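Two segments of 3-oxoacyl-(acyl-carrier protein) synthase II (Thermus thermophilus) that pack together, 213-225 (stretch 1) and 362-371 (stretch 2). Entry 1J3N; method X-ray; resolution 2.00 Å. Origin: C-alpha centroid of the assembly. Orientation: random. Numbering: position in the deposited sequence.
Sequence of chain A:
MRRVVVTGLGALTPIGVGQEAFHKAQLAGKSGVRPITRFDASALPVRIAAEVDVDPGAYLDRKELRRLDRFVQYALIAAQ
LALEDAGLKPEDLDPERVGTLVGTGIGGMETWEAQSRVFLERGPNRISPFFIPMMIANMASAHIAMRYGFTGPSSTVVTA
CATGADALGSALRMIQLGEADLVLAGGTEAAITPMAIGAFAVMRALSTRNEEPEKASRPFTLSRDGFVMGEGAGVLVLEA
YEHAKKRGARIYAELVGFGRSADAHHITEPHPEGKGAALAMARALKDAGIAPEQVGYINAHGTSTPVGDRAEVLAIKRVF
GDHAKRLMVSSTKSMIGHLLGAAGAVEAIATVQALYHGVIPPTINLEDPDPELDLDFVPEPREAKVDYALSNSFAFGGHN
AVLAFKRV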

# COMPACT_ATOMS: atom_id res chain seq x y z
N PRO A 213 7.27 26.24 -19.81
CA PRO A 213 7.17 25.38 -18.63
C PRO A 213 6.14 25.81 -17.59
O PRO A 213 5.32 25.00 -17.16
CB PRO A 213 8.59 25.37 -18.08
CG PRO A 213 9.43 25.55 -19.32
CD PRO A 213 8.67 26.64 -20.03
N GLU A 214 6.18 27.07 -17.18
CA GLU A 214 5.25 27.56 -16.16
C GLU A 214 3.80 27.60 -16.61
O GLU A 214 2.89 27.71 -15.77
CB GLU A 214 5.68 28.95 -15.68
CG GLU A 214 7.06 28.99 -15.06
CD GLU A 214 7.39 30.33 -14.42
OE1 GLU A 214 8.51 30.47 -13.89
OE2 GLU A 214 6.53 31.24 -14.44
N LYS A 215 3.57 27.51 -17.92
CA LYS A 215 2.22 27.55 -18.47
C LYS A 215 1.71 26.19 -18.93
O LYS A 215 0.54 26.06 -19.32
CB LYS A 215 2.16 28.52 -19.67
CG LYS A 215 2.52 29.96 -19.35
CD LYS A 215 2.31 30.84 -20.58
CE LYS A 215 2.62 32.31 -20.31
NZ LYS A 215 2.44 33.11 -21.56
N ALA A 216 2.57 25.17 -18.88
CA ALA A 216 2.19 23.83 -19.32
C ALA A 216 1.01 23.26 -18.52
O ALA A 216 0.00 22.84 -19.11
CB ALA A 216 3.40 22.89 -19.24
N SER A 217 1.12 23.22 -17.20
CA SER A 217 0.03 22.71 -16.36
C SER A 217 -1.05 23.79 -16.26
O SER A 217 -0.91 24.75 -15.51
CB SER A 217 0.54 22.37 -14.96
OG SER A 217 -0.53 21.91 -14.15
N ARG A 218 -2.13 23.60 -17.01
CA ARG A 218 -3.22 24.58 -17.05
C ARG A 218 -4.59 23.88 -17.00
O ARG A 218 -5.31 23.84 -18.00
CB ARG A 218 -3.09 25.39 -18.35
CG ARG A 218 -3.05 24.52 -19.61
CD ARG A 218 -2.68 25.33 -20.86
NE ARG A 218 -3.36 26.62 -20.90
CZ ARG A 218 -2.81 27.76 -20.48
NH1 ARG A 218 -1.58 27.76 -19.99
NH2 ARG A 218 -3.50 28.89 -20.54
N PRO A 219 -4.95 23.33 -15.83
CA PRO A 219 -6.23 22.63 -15.67
C PRO A 219 -7.47 23.48 -15.92
O PRO A 219 -7.52 24.66 -15.56
CB PRO A 219 -6.16 22.11 -14.23
CG PRO A 219 -5.33 23.15 -13.54
CD PRO A 219 -4.23 23.43 -14.55
N PHE A 220 -8.46 22.85 -16.54
CA PHE A 220 -9.73 23.48 -16.87
C PHE A 220 -9.66 24.47 -18.03
O PHE A 220 -10.67 25.08 -18.38
CB PHE A 220 -10.32 24.15 -15.63
CG PHE A 220 -10.35 23.25 -14.41
CD1 PHE A 220 -10.99 22.02 -14.46
CD2 PHE A 220 -9.69 23.62 -13.24
CE1 PHE A 220 -10.97 21.15 -13.36
CE2 PHE A 220 -9.67 22.76 -12.13
CZ PHE A 220 -10.30 21.53 -12.20
N THR A 221 -8.48 24.64 -18.63
CA THR A 221 -8.37 25.55 -19.77
C THR A 221 -8.64 24.77 -21.05
O THR A 221 -8.51 23.55 -21.10
CB THR A 221 -6.98 26.18 -19.89
OG1 THR A 221 -6.01 25.16 -20.12
CG2 THR A 221 -6.63 26.97 -18.63
N LEU A 222 -9.02 25.50 -22.10
CA LEU A 222 -9.31 24.89 -23.39
C LEU A 222 -8.08 24.28 -24.04
O LEU A 222 -8.19 23.36 -24.85
CB LEU A 222 -9.91 25.94 -24.32
CG LEU A 222 -11.33 26.42 -23.99
CD1 LEU A 222 -11.58 27.79 -24.63
CD2 LEU A 222 -12.34 25.39 -24.49
N SER A 223 -6.90 24.78 -23.68
CA SER A 223 -5.64 24.29 -24.26
C SER A 223 -4.89 23.26 -23.41
O SER A 223 -3.73 22.95 -23.70
CB SER A 223 -4.72 25.47 -24.56
OG SER A 223 -4.52 26.28 -23.41
N ARG A 224 -5.55 22.72 -22.39
CA ARG A 224 -4.92 21.72 -21.51
C ARG A 224 -4.53 20.46 -22.30
O ARG A 224 -5.36 19.90 -23.02
CB ARG A 224 -5.87 21.37 -20.36
CG ARG A 224 -7.23 20.81 -20.78
CD ARG A 224 -8.13 20.65 -19.55
NE ARG A 224 -9.33 19.86 -19.77
CZ ARG A 224 -10.51 20.34 -20.17
NH1 ARG A 224 -10.65 21.64 -20.41
NH2 ARG A 224 -11.55 19.53 -20.31
N ASP A 225 -3.28 20.02 -22.17
CA ASP A 225 -2.81 18.86 -22.93
C ASP A 225 -2.01 17.80 -22.16
O ASP A 225 -1.03 17.26 -22.68
CB ASP A 225 -1.94 19.35 -24.09
CG ASP A 225 -0.56 19.81 -23.64
OD1 ASP A 225 -0.48 20.65 -22.71
OD2 ASP A 225 0.45 19.34 -24.21
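Stretch 2 (362-371) PTINLEDPDP

Stretch 2 has no regular helix or strand, and it lies along the looped part of stretch 1 in the same sense: the nearest CA pairs run Arg218–Asn365 (CA to CA, 5.3 Å), Thr221–Pro369 (4.3 Å) and Leu222–Asp370 (4.9 Å), both numberings rising together. The backbones meet in a single bridge, Thr221 with Pro369, supported by two hydrogen bonds: Leu222 N to Asp368 O, 2.8 Å, and Asp370 N to Phe220 O, 3.0 Å.

Asn365, at phi/psi 66/12, covers the most surface. Its CA-to-CB bond points toward stretch 1, and ND2 donates to Glu214 O at 2.7 Å and to Ser217 O at 2.9 Å, with angles of 155° and 165°, so one amide nitrogen ties together two carbonyls of a bend.

Asp368 comes next. Its CA-to-CB bond runs sideways, but chi1 of 60° (p) brings the carboxylate nearer: OD1 forms a salt bridge with Arg218 NH2 at 2.9 Å, near the guanidinium plane, while OD2 accepts from Ser223 OG at 3.0 Å and, weakly (128°), from Ser223 N at 2.8 Å.

Leu222 continues the contact beyond the bridge, its CD2 3.9 Å from Pro371 CD. Nearby, Asp370 OD2 closes a second salt bridge with Arg224 NH1 at 3.2 Å.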

# COMPACT_ATOMS: atom_id res chain seq x y z
N PRO A 362 -5.25 29.89 -5.59
CA PRO A 362 -5.69 30.02 -6.98
C PRO A 362 -5.30 28.88 -7.92
O PRO A 362 -4.45 28.05 -7.61
CB PRO A 362 -5.03 31.30 -7.42
CG PRO A 362 -3.66 31.12 -6.80
CD PRO A 362 -3.99 30.64 -5.38
N THR A 363 -5.95 28.88 -9.08
CA THR A 363 -5.65 27.92 -10.13
C THR A 363 -5.00 28.85 -11.14
O THR A 363 -5.70 29.58 -11.85
CB THR A 363 -6.92 27.32 -10.76
OG1 THR A 363 -7.68 26.63 -9.76
CG2 THR A 363 -6.55 26.33 -11.86
N ILE A 364 -3.67 28.86 -11.21
CA ILE A 364 -3.00 29.73 -12.16
C ILE A 364 -3.12 29.22 -13.60
O ILE A 364 -3.61 28.11 -13.84
CB ILE A 364 -1.49 29.92 -11.82
CG1 ILE A 364 -0.73 28.61 -12.01
CG2 ILE A 364 -1.35 30.41 -10.37
CD1 ILE A 364 0.79 28.78 -11.90
N ASN A 365 -2.68 30.04 -14.55
CA ASN A 365 -2.70 29.70 -15.97
C ASN A 365 -4.10 29.56 -16.55
O ASN A 365 -4.27 29.07 -17.67
CB ASN A 365 -1.92 28.41 -16.24
CG ASN A 365 -0.43 28.55 -15.95
OD1 ASN A 365 0.15 29.63 -16.09
ND2 ASN A 365 0.20 27.44 -15.56
N LEU A 366 -5.11 29.99 -15.80
CA LEU A 366 -6.49 29.92 -16.25
C LEU A 366 -6.75 31.07 -17.23
O LEU A 366 -7.67 31.87 -17.05
CB LEU A 366 -7.42 30.04 -15.04
CG LEU A 366 -8.86 29.56 -15.18
CD1 LEU A 366 -8.90 28.04 -15.22
CD2 LEU A 366 -9.67 30.07 -14.01
N GLU A 367 -5.93 31.15 -18.27
CA GLU A 367 -6.02 32.19 -19.29
C GLU A 367 -7.21 31.98 -20.23
O GLU A 367 -7.97 32.91 -20.51
CB GLU A 367 -4.72 32.23 -20.10
CG GLU A 367 -4.66 33.34 -21.15
CD GLU A 367 -3.34 33.37 -21.89
OE1 GLU A 367 -2.30 33.61 -21.24
OE2 GLU A 367 -3.33 33.14 -23.12
N ASP A 368 -7.36 30.75 -20.72
CA ASP A 368 -8.43 30.39 -21.64
C ASP A 368 -9.36 29.37 -20.99
O ASP A 368 -9.38 28.20 -21.37
CB ASP A 368 -7.84 29.79 -22.91
CG ASP A 368 -7.02 28.53 -22.64
OD1 ASP A 368 -6.12 28.59 -21.77
OD2 ASP A 368 -7.29 27.49 -23.28
N PRO A 369 -10.15 29.81 -19.99
CA PRO A 369 -11.06 28.88 -19.32
C PRO A 369 -12.04 28.21 -20.27
O PRO A 369 -12.50 28.82 -21.23
CB PRO A 369 -11.76 29.77 -18.29
CG PRO A 369 -11.72 31.14 -18.94
CD PRO A 369 -10.32 31.18 -19.49
N ASP A 370 -12.32 26.94 -20.00
CA ASP A 370 -13.25 26.15 -20.81
C ASP A 370 -14.68 26.44 -20.35
O ASP A 370 -15.04 26.19 -19.21
CB ASP A 370 -12.96 24.65 -20.63
CG ASP A 370 -13.66 23.80 -21.67
OD1 ASP A 370 -14.87 24.01 -21.91
OD2 ASP A 370 -12.99 22.92 -22.25
N PRO A 371 -15.52 26.97 -21.26
CA PRO A 371 -16.91 27.30 -20.93
C PRO A 371 -17.79 26.11 -20.57
O PRO A 371 -18.78 26.26 -19.86
CB PRO A 371 -17.40 28.02 -22.19
CG PRO A 371 -16.59 27.36 -23.28
CD PRO A 371 -15.22 27.28 -22.67
O HOH W 1 -1.12 30.54 -18.91
O HOH W 2 -5.16 26.66 -15.76
O HOH W 3 -14.18 20.20 -21.31